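Local coordinates for protein sulfatase (Bacteroides fragilis CAG:558, PDB 6USS) that probably hydrolyses aryl sulfate esters with the help of a bound calcium ion, as a gut bacterial member of the sulfatase family, at residues E62-P67 against G331-K336; W129-V134 against I140-Q145; Y273-D278 against L291-D296. The protein carries 1 engineered substitution. One frame throughout, in Å; residues are numbered along the deposited sequence.

Contact 1 of 3, residues E62-P67 against G331-K336; sequences EVYETP and GWRDGK
The side chains of Tyr64 and Arg333, a phenol and a guanidinium, approach each other from opposite directions, and these two residues join 62-67 to 331-336. Their backbones stay well apart, with Tyr64 CA 14.4 Å from Arg333 CA, so two long side chains have to span the gap.

The direct approach is a polar contact without a bond: Tyr64 OH lies 3.3 Å from Arg333 NH2, but the angle is poor. Ring and guanidinium planes stand 61° apart, an oblique meeting that is not a stack.

A water makes good the mismatch. It accepts a hydrogen bond from Arg333 NH2 at 3.1 Å, lying in the guanidinium plane at its edge, and it is also hydrogen-bonded to Tyr64 OH at 2.8 Å.

The charge of Arg333 is met elsewhere, by a salt bridge from NE to Glu285, whose carboxylate also takes the backbone N-H of Asp334. Bends at chi2 (-68°) and chi3 (-53°) fold the arginine chain, leaving NE for Glu285 and NH2 for the water.

Apolar packing supports the phenol. Tyr64, the first residue to leave helical geometry after helix 59-63, has Val63 CG2 over one ring face and touches Ile292 of helix 283-308. Tyrosine suits this place because its ring can be buried while its hydroxyl still reaches a polar partner.

With Glu285 pairing the cation and a water bridging its NH2 to the phenol oxygen, a small buried polar network couples the end of helix 59-63 to loop 331-336; the Arg333 side chain lies about 9 Å from that of the calcium ligand Asp43.

Contact 2 of 3, residues W129-V134 against I140-Q145; sequences WNVNGV and IDHTFQ
One water is gripped by both segments: Asn132 ND2 donates to it at 2.9 Å, and it donates in turn to Asp141 OD2, also at 2.9 Å. The Asn132 and Asp141 side chains cross at about a right angle, and the water bridges a gap that they do not close directly. Asn132 OD1 is taken by the backbone N-H of Gly114.

The other carboxylate oxygen, Asp141 OD1, accepts from His142 ND1 at 2.8 Å, the bond lying in the imidazole plane but well above that of the carboxylate. His142 NE2 is bonded to Asp128, so aspartates hold both ring nitrogens, an arrangement that would probably encourage a protonated ring. The ring edge also faces Trp129 O, 3.3 Å from His142 CD2, while His142 CB lies against Val131 CG2.

Two backbone bonds join the segments. Asn132 N donates to His142 O at 3.1 Å, somewhat bent at 143°; Phe144 N reaches Gly133 O at 3.1 Å along a straighter path of 162°. Asn130 to Gly133 form a type I turn, and the positive phi of Gly133 would press a CB against the preceding carbonyl. Beside this turn Thr143 CG2 packs on Asn132 CB, while its OG1 bonds Ile140 O.

Val134 pairs in parallel with Phe144. Beta-branched Val134 lies against helix 88-97, and Phe144, with CG trans to its backbone N (chi1 -176°), sends its ring to helix 101-104. The result is a two-stranded parallel sheet, small and separate from the large central one, lying over the helix that begins at the engineered Cys88 of the calcium site.

Contact 3 of 3, residues Y273-D278 against L291-D296; sequences YQKYID and LIEGMD
Lys275 and Tyr276, neighbours on helix 273-279, both reach across to Glu293 of helix 283-308 and converge on the same carboxylate oxygen. Lys275 runs across the glutamate at about a right angle, whereas the tyrosine meets it on a slant, with ring and carboxylate planes 87° apart.

Lys275 NZ lies 2.8 Å from Glu293 OE1 on its syn side, 24° out of the carboxylate plane, in a salt bridge to which a weak second bond to OE2 is added. The lysine chain is straight up to chi3, where a bend turns the ammonium towards the acid. Tyr276 OH donates to Glu293 OE1 at 2.9 Å from well above the carboxylate plane, and both donors stand on the same face of that plane. Two short bonds therefore hold OE1, which should stabilise the negative charge and restrict rotation of the carboxylate.

Glutamate has the length this place needs: with CG trans to the backbone N (chi1 -161°) and the rest of its chain extended, it carries the acid clear of its own helix. Lysine matches it in reach and charge, and NZ is held even more strongly by Glu65 OE1, so the ammonium is shared between two acids. Tyrosine combines a hydroxyl for the glutamate with a ring that rests on Ala286 and Ala289, small residues that let it lie close to the long helix.

These consecutive helices, separated by a very short link, form a helical pair on the outside of the sulfatase alpha/beta core. The longer one faces inwards through Met295, which packs on Phe39 and Val41 of strand 35-41, the strand that leads to the calcium ligands Asp42 and Asp43.

How the contacts relate
Contacts 1 and 3 are neighbours, their centres 9 Å apart, on the same side of the chain's centre. Both involve helix 283-308, which carries 291-296 and packs against Tyr64 and Thr66, and they are joined by the salt bridge from Glu65 to Lys275 and by packing of Thr66 and Pro67 on Asp296. Contact 2 stands apart on the opposite side, its centre 36 Å from contact 1 and 38 Å from contact 3. Along the chain, 62-67 comes first, then all of contact 2, then all of contact 3, and finally 331-336. Contact 1 thus brings together distant parts of the sulfatase family region, whereas contacts 2 and 3 are local, on opposite flanks of the calcium-bearing core.

Contact 1 of 3, residues E62-P67 against G331-K336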
loop_
_atom_site.group_PDB
_atom_site.type_symbol
_atom_site.label_atom_id
_atom_site.label_comp_id
_atom_site.label_asym_id
_atom_site.label_seq_id
_atom_site.Cartn_x
_atom_site.Cartn_y
_atom_site.Cartn_z
ATOM N N GLU A 62 -24.607 17.277 29.842
ATOM C CA GLU A 62 -24.933 18.697 29.857
ATOM C C GLU A 62 -23.729 19.551 29.465
ATOM O O GLU A 62 -23.888 20.569 28.784
ATOM C CB GLU A 62 -25.471 19.117 31.232
ATOM C CG GLU A 62 -26.762 18.425 31.704
ATOM C CD GLU A 62 -28.005 18.763 30.868
ATOM O OE1 GLU A 62 -27.890 19.436 29.814
ATOM O OE2 GLU A 62 -29.112 18.343 31.271
ATOM N N VAL A 63 -22.514 19.160 29.866
ATOM C CA VAL A 63 -21.383 20.071 29.654
ATOM C C VAL A 63 -20.688 19.885 28.296
ATOM O O VAL A 63 -20.220 20.865 27.708
ATOM C CB VAL A 63 -20.361 19.984 30.816
ATOM C CG1 VAL A 63 -21.054 20.123 32.143
ATOM C CG2 VAL A 63 -19.519 18.700 30.779
ATOM N N TYR A 64 -20.609 18.665 27.769
ATOM C CA TYR A 64 -19.905 18.465 26.507
ATOM C C TYR A 64 -20.781 18.884 25.331
ATOM O O TYR A 64 -21.998 19.033 25.447
ATOM C CB TYR A 64 -19.474 17.003 26.347
ATOM C CG TYR A 64 -18.520 16.539 27.431
ATOM C CD1 TYR A 64 -17.425 17.321 27.798
ATOM C CD2 TYR A 64 -18.709 15.323 28.082
ATOM C CE1 TYR A 64 -16.551 16.914 28.793
ATOM C CE2 TYR A 64 -17.833 14.900 29.078
ATOM C CZ TYR A 64 -16.752 15.705 29.436
ATOM O OH TYR A 64 -15.872 15.302 30.430
ATOM N N GLU A 65 -20.145 19.087 24.183
ATOM C CA GLU A 65 -20.858 19.506 22.976
ATOM C C GLU A 65 -20.428 18.634 21.797
ATOM O O GLU A 65 -19.384 18.867 21.178
ATOM C CB GLU A 65 -20.628 20.982 22.703
ATOM C CG GLU A 65 -21.212 21.874 23.779
ATOM C CD GLU A 65 -20.867 23.332 23.571
ATOM O OE1 GLU A 65 -20.467 23.699 22.441
ATOM O OE2 GLU A 65 -20.976 24.116 24.537
ATOM N N THR A 66 -21.238 17.625 21.486
ATOM C CA THR A 66 -21.056 16.801 20.296
ATOM C C THR A 66 -22.326 16.894 19.453
ATOM O O THR A 66 -23.078 15.915 19.320
ATOM C CB THR A 66 -20.725 15.353 20.658
ATOM O OG1 THR A 66 -21.753 14.795 21.499
ATOM C CG2 THR A 66 -19.388 15.288 21.382
ATOM N N PRO A 67 -22.606 18.066 18.879
ATOM C CA PRO A 67 -23.856 18.208 18.116
ATOM C C PRO A 67 -23.890 17.336 16.878
ATOM O O PRO A 67 -24.984 16.950 16.442
ATOM C CB PRO A 67 -23.879 19.697 17.750
ATOM C CG PRO A 67 -22.402 20.059 17.663
ATOM C CD PRO A 67 -21.753 19.266 18.779
ATOM N N GLY A 331 -3.603 14.447 37.335
ATOM C CA GLY A 331 -2.959 15.504 36.576
ATOM C C GLY A 331 -3.601 15.807 35.232
ATOM O O GLY A 331 -3.277 16.833 34.629
ATOM N N TRP A 332 -4.502 14.960 34.747
ATOM C CA TRP A 332 -5.210 15.276 33.517
ATOM C C TRP A 332 -6.691 15.544 33.717
ATOM O O TRP A 332 -7.280 16.266 32.910
ATOM C CB TRP A 332 -5.040 14.152 32.490
ATOM C CG TRP A 332 -3.662 14.079 31.914
ATOM C CD1 TRP A 332 -2.819 12.998 31.930
ATOM C CD2 TRP A 332 -2.956 15.128 31.219
ATOM N NE1 TRP A 332 -1.636 13.306 31.281
ATOM C CE2 TRP A 332 -1.691 14.605 30.844
ATOM C CE3 TRP A 332 -3.267 16.451 30.877
ATOM C CZ2 TRP A 332 -0.744 15.362 30.147
ATOM C CZ3 TRP A 332 -2.324 17.204 30.184
ATOM C CH2 TRP A 332 -1.076 16.655 29.826
ATOM N N ARG A 333 -7.305 15.002 34.766
ATOM C CA ARG A 333 -8.746 15.130 34.945
ATOM C C ARG A 333 -9.063 15.554 36.369
ATOM O O ARG A 333 -8.413 15.108 37.322
ATOM C CB ARG A 333 -9.485 13.815 34.628
ATOM C CG ARG A 333 -9.144 13.189 33.271
ATOM C CD ARG A 333 -9.649 14.035 32.112
ATOM N NE ARG A 333 -11.073 14.340 32.229
ATOM C CZ ARG A 333 -12.063 13.496 31.934
ATOM N NH1 ARG A 333 -11.808 12.265 31.485
ATOM N NH2 ARG A 333 -13.323 13.897 32.086
ATOM N N ASP A 334 -10.058 16.433 36.500
ATOM C CA ASP A 334 -10.637 16.791 37.784
ATOM C C ASP A 334 -11.875 15.931 38.025
ATOM O O ASP A 334 -12.255 15.094 37.198
ATOM C CB ASP A 334 -10.967 18.285 37.842
ATOM C CG ASP A 334 -9.722 19.161 38.001
ATOM O OD1 ASP A 334 -8.825 18.803 38.804
ATOM O OD2 ASP A 334 -9.631 20.205 37.325
ATOM N N GLY A 335 -12.508 16.142 39.178
ATOM C CA GLY A 335 -13.552 15.265 39.665
ATOM C C GLY A 335 -12.998 14.079 40.442
ATOM O O GLY A 335 -11.812 13.751 40.382
ATOM N N LYS A 336 -13.890 13.427 41.191
ATOM C CA LYS A 336 -13.498 12.283 42.007
ATOM C C LYS A 336 -12.792 11.248 41.142
ATOM O O LYS A 336 -13.330 10.795 40.127
ATOM C CB LYS A 336 -14.731 11.679 42.682
ATOM C CG LYS A 336 -14.462 10.455 43.536
ATOM C CD LYS A 336 -15.507 10.318 44.649
ATOM C CE LYS A 336 -16.093 8.899 44.717
ATOM N NZ LYS A 336 -15.088 7.855 45.097
HETATM O O HOH W 1 -15.923 12.598 31.141
#

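Contact 2 of 3, residues W129-V134 against I140-Q145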
loop_
_atom_site.group_PDB
_atom_site.type_symbol
_atom_site.label_atom_id
_atom_site.label_comp_id
_atom_site.label_asym_id
_atom_site.label_seq_id
_atom_site.Cartn_x
_atom_site.Cartn_y
_atom_site.Cartn_z
ATOM N N TRP A 129 3.237 -12.368 25.980
ATOM C CA TRP A 129 2.241 -11.901 25.033
ATOM C C TRP A 129 2.901 -11.307 23.775
ATOM O O TRP A 129 4.123 -11.203 23.670
ATOM C CB TRP A 129 1.309 -10.914 25.740
ATOM C CG TRP A 129 1.926 -9.605 26.171
ATOM C CD1 TRP A 129 2.680 -9.366 27.300
ATOM C CD2 TRP A 129 1.809 -8.343 25.494
ATOM N NE1 TRP A 129 3.040 -8.029 27.355
ATOM C CE2 TRP A 129 2.513 -7.383 26.264
ATOM C CE3 TRP A 129 1.172 -7.932 24.315
ATOM C CZ2 TRP A 129 2.600 -6.040 25.886
ATOM C CZ3 TRP A 129 1.262 -6.594 23.943
ATOM C CH2 TRP A 129 1.972 -5.665 24.728
ATOM N N ASN A 130 2.066 -10.952 22.796
ATOM C CA ASN A 130 2.532 -10.609 21.449
ATOM C C ASN A 130 2.858 -9.117 21.343
ATOM O O ASN A 130 2.179 -8.345 20.661
ATOM C CB ASN A 130 1.499 -11.026 20.410
ATOM C CG ASN A 130 1.609 -12.490 20.044
ATOM O OD1 ASN A 130 2.698 -13.051 20.055
ATOM N ND2 ASN A 130 0.485 -13.116 19.714
ATOM N N VAL A 131 3.964 -8.735 21.989
ATOM C CA VAL A 131 4.407 -7.347 22.115
ATOM C C VAL A 131 4.550 -6.688 20.752
ATOM O O VAL A 131 4.590 -5.458 20.658
ATOM C CB VAL A 131 5.748 -7.251 22.866
ATOM C CG1 VAL A 131 5.586 -7.684 24.310
ATOM C CG2 VAL A 131 6.812 -8.091 22.152
ATOM N N ASN A 132 4.657 -7.489 19.690
ATOM C CA ASN A 132 4.904 -6.929 18.373
ATOM C C ASN A 132 3.639 -6.730 17.559
ATOM O O ASN A 132 3.722 -6.161 16.460
ATOM C CB ASN A 132 5.874 -7.813 17.588
ATOM C CG ASN A 132 7.325 -7.599 17.993
ATOM O OD1 ASN A 132 7.659 -6.666 18.742
ATOM N ND2 ASN A 132 8.196 -8.482 17.515
ATOM N N GLY A 133 2.479 -7.188 18.051
ATOM C CA GLY A 133 1.220 -6.797 17.439
ATOM C C GLY A 133 0.688 -7.799 16.441
ATOM O O GLY A 133 0.791 -9.009 16.653
ATOM N N VAL A 134 0.113 -7.328 15.343
ATOM C CA VAL A 134 -0.371 -8.233 14.312
ATOM C C VAL A 134 0.286 -7.864 12.987
ATOM O O VAL A 134 0.750 -6.740 12.785
ATOM C CB VAL A 134 -1.905 -8.196 14.182
ATOM C CG1 VAL A 134 -2.556 -8.435 15.548
ATOM C CG2 VAL A 134 -2.355 -6.862 13.555
ATOM N N ILE A 140 7.035 -13.884 12.105
ATOM C CA ILE A 140 7.418 -12.611 12.705
ATOM C C ILE A 140 7.309 -12.740 14.218
ATOM O O ILE A 140 6.207 -12.906 14.758
ATOM C CB ILE A 140 6.566 -11.452 12.177
ATOM C CG1 ILE A 140 6.691 -11.379 10.656
ATOM C CG2 ILE A 140 7.074 -10.169 12.763
ATOM C CD1 ILE A 140 8.114 -11.220 10.168
ATOM N N ASP A 141 8.461 -12.602 14.888
ATOM C CA ASP A 141 8.753 -13.045 16.251
ATOM C C ASP A 141 7.553 -13.082 17.192
ATOM O O ASP A 141 7.084 -14.173 17.539
ATOM C CB ASP A 141 9.855 -12.174 16.876
ATOM C CG ASP A 141 10.072 -12.483 18.355
ATOM O OD1 ASP A 141 10.094 -13.689 18.696
ATOM O OD2 ASP A 141 10.212 -11.533 19.172
ATOM N N HIS A 142 7.062 -11.931 17.647
ATOM C CA HIS A 142 6.020 -12.007 18.672
ATOM C C HIS A 142 4.748 -11.367 18.141
ATOM O O HIS A 142 4.260 -10.375 18.697
ATOM C CB HIS A 142 6.461 -11.331 19.976
ATOM C CG HIS A 142 7.081 -12.260 20.979
ATOM N ND1 HIS A 142 8.240 -12.966 20.733
ATOM C CD2 HIS A 142 6.715 -12.573 22.250
ATOM C CE1 HIS A 142 8.551 -13.684 21.800
ATOM N NE2 HIS A 142 7.641 -13.467 22.732
ATOM N N THR A 143 4.221 -11.927 17.048
ATOM C CA THR A 143 3.045 -11.398 16.382
ATOM C C THR A 143 1.978 -12.472 16.258
ATOM O O THR A 143 2.277 -13.670 16.271
ATOM C CB THR A 143 3.381 -10.868 14.979
ATOM O OG1 THR A 143 3.796 -11.957 14.140
ATOM C CG2 THR A 143 4.478 -9.809 15.056
ATOM N N PHE A 144 0.729 -12.022 16.134
ATOM C CA PHE A 144 -0.371 -12.864 15.690
ATOM C C PHE A 144 -0.564 -12.636 14.193
ATOM O O PHE A 144 -0.843 -11.504 13.765
ATOM C CB PHE A 144 -1.654 -12.556 16.460
ATOM C CG PHE A 144 -2.794 -13.465 16.111
ATOM C CD1 PHE A 144 -2.898 -14.716 16.690
ATOM C CD2 PHE A 144 -3.756 -13.074 15.190
ATOM C CE1 PHE A 144 -3.938 -15.570 16.356
ATOM C CE2 PHE A 144 -4.810 -13.920 14.861
ATOM C CZ PHE A 144 -4.902 -15.170 15.447
ATOM N N GLN A 145 -0.369 -13.693 13.400
ATOM C CA GLN A 145 -0.571 -13.609 11.957
ATOM C C GLN A 145 -2.062 -13.663 11.662
ATOM O O GLN A 145 -2.781 -14.496 12.223
ATOM C CB GLN A 145 0.140 -14.743 11.220
ATOM C CG GLN A 145 -0.170 -14.763 9.709
ATOM C CD GLN A 145 0.519 -15.898 8.944
ATOM O OE1 GLN A 145 1.158 -16.769 9.541
ATOM N NE2 GLN A 145 0.390 -15.884 7.615
HETATM O O HOH W 2 10.972 -8.948 18.183
#

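Contact 3 of 3, residues Y273-D278 against L291-D296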
loop_
_atom_site.group_PDB
_atom_site.type_symbol
_atom_site.label_atom_id
_atom_site.label_comp_id
_atom_site.label_asym_id
_atom_site.label_seq_id
_atom_site.Cartn_x
_atom_site.Cartn_y
_atom_site.Cartn_z
ATOM N N TYR A 273 -11.459 26.224 23.777
ATOM C CA TYR A 273 -11.055 26.134 25.173
ATOM C C TYR A 273 -11.766 27.175 26.029
ATOM O O TYR A 273 -12.416 26.833 27.025
ATOM C CB TYR A 273 -9.545 26.282 25.271
ATOM C CG TYR A 273 -9.057 26.360 26.679
ATOM C CD1 TYR A 273 -8.938 25.215 27.457
ATOM C CD2 TYR A 273 -8.701 27.576 27.233
ATOM C CE1 TYR A 273 -8.487 25.285 28.754
ATOM C CE2 TYR A 273 -8.239 27.657 28.525
ATOM C CZ TYR A 273 -8.134 26.511 29.282
ATOM O OH TYR A 273 -7.668 26.608 30.565
ATOM N N GLN A 274 -11.673 28.452 25.645
ATOM C CA GLN A 274 -12.199 29.525 26.485
ATOM C C GLN A 274 -13.706 29.415 26.671
ATOM O O GLN A 274 -14.232 29.799 27.725
ATOM C CB GLN A 274 -11.835 30.894 25.898
ATOM C CG GLN A 274 -12.115 32.067 26.837
ATOM C CD GLN A 274 -11.421 31.905 28.183
ATOM O OE1 GLN A 274 -10.220 31.632 28.253
ATOM N NE2 GLN A 274 -12.179 32.063 29.258
ATOM N N LYS A 275 -14.419 28.888 25.675
ATOM C CA LYS A 275 -15.859 28.729 25.831
ATOM C C LYS A 275 -16.191 27.872 27.053
ATOM O O LYS A 275 -17.094 28.206 27.833
ATOM C CB LYS A 275 -16.466 28.132 24.559
ATOM C CG LYS A 275 -17.968 27.831 24.696
ATOM C CD LYS A 275 -18.553 27.217 23.423
ATOM C CE LYS A 275 -17.845 25.933 23.027
ATOM N NZ LYS A 275 -18.540 25.295 21.859
ATOM N N TYR A 276 -15.454 26.775 27.256
ATOM C CA TYR A 276 -15.751 25.910 28.395
ATOM C C TYR A 276 -15.304 26.539 29.707
ATOM O O TYR A 276 -15.954 26.343 30.743
ATOM C CB TYR A 276 -15.111 24.534 28.193
ATOM C CG TYR A 276 -15.759 23.789 27.060
ATOM C CD1 TYR A 276 -17.021 23.230 27.220
ATOM C CD2 TYR A 276 -15.137 23.677 25.816
ATOM C CE1 TYR A 276 -17.640 22.559 26.190
ATOM C CE2 TYR A 276 -15.760 22.998 24.756
ATOM C CZ TYR A 276 -17.017 22.446 24.958
ATOM O OH TYR A 276 -17.674 21.772 23.954
ATOM N N ILE A 277 -14.204 27.290 29.685
ATOM C CA ILE A 277 -13.809 28.050 30.863
ATOM C C ILE A 277 -14.920 29.017 31.246
ATOM O O ILE A 277 -15.179 29.251 32.433
ATOM C CB ILE A 277 -12.473 28.784 30.614
ATOM C CG1 ILE A 277 -11.326 27.791 30.396
ATOM C CG2 ILE A 277 -12.124 29.668 31.787
ATOM C CD1 ILE A 277 -10.833 27.131 31.681
ATOM N N ASP A 278 -15.616 29.569 30.243
ATOM C CA ASP A 278 -16.732 30.467 30.512
ATOM C C ASP A 278 -17.969 29.709 30.983
ATOM O O ASP A 278 -18.786 30.266 31.720
ATOM C CB ASP A 278 -17.055 31.285 29.264
ATOM C CG ASP A 278 -15.936 32.252 28.891
ATOM O OD1 ASP A 278 -15.259 32.781 29.806
ATOM O OD2 ASP A 278 -15.730 32.481 27.679
ATOM N N LEU A 291 -11.129 18.954 23.399
ATOM C CA LEU A 291 -10.740 17.805 22.579
ATOM C C LEU A 291 -11.969 17.083 22.044
ATOM O O LEU A 291 -12.013 16.698 20.871
ATOM C CB LEU A 291 -9.886 16.829 23.383
ATOM C CG LEU A 291 -8.461 17.257 23.698
ATOM C CD1 LEU A 291 -7.577 16.042 24.104
ATOM C CD2 LEU A 291 -7.895 18.006 22.509
ATOM N N ILE A 292 -12.980 16.904 22.900
ATOM C CA ILE A 292 -14.203 16.210 22.511
ATOM C C ILE A 292 -14.899 16.957 21.384
ATOM O O ILE A 292 -15.396 16.345 20.433
ATOM C CB ILE A 292 -15.120 16.031 23.738
ATOM C CG1 ILE A 292 -14.590 14.909 24.646
ATOM C CG2 ILE A 292 -16.557 15.783 23.321
ATOM C CD1 ILE A 292 -15.158 14.939 26.051
ATOM N N GLU A 293 -14.913 18.288 21.449
ATOM C CA GLU A 293 -15.659 19.049 20.460
ATOM C C GLU A 293 -14.932 19.105 19.125
ATOM O O GLU A 293 -15.579 19.127 18.075
ATOM C CB GLU A 293 -15.948 20.465 20.968
ATOM C CG GLU A 293 -17.104 21.125 20.194
ATOM C CD GLU A 293 -17.302 22.618 20.473
ATOM O OE1 GLU A 293 -16.870 23.113 21.539
ATOM O OE2 GLU A 293 -17.919 23.292 19.613
ATOM N N GLY A 294 -13.601 19.120 19.144
ATOM C CA GLY A 294 -12.858 19.119 17.896
ATOM C C GLY A 294 -12.939 17.780 17.189
ATOM O O GLY A 294 -12.961 17.720 15.957
ATOM N N MET A 295 -12.983 16.687 17.957
ATOM C CA MET A 295 -13.330 15.398 17.377
ATOM C C MET A 295 -14.681 15.481 16.681
ATOM O O MET A 295 -14.830 15.062 15.531
ATOM C CB MET A 295 -13.347 14.320 18.464
ATOM C CG MET A 295 -13.894 12.973 17.998
ATOM S SD MET A 295 -15.694 12.837 18.151
ATOM C CE MET A 295 -15.901 12.905 19.920
ATOM N N ASP A 296 -15.679 16.035 17.371
ATOM C CA ASP A 296 -17.021 16.121 16.813
ATOM C C ASP A 296 -17.074 17.043 15.592
ATOM O O ASP A 296 -17.886 16.819 14.681
ATOM C CB ASP A 296 -17.997 16.593 17.891
ATOM C CG ASP A 296 -19.451 16.544 17.425
ATOM O OD1 ASP A 296 -20.085 15.460 17.531
ATOM O OD2 ASP A 296 -19.963 17.588 16.964
#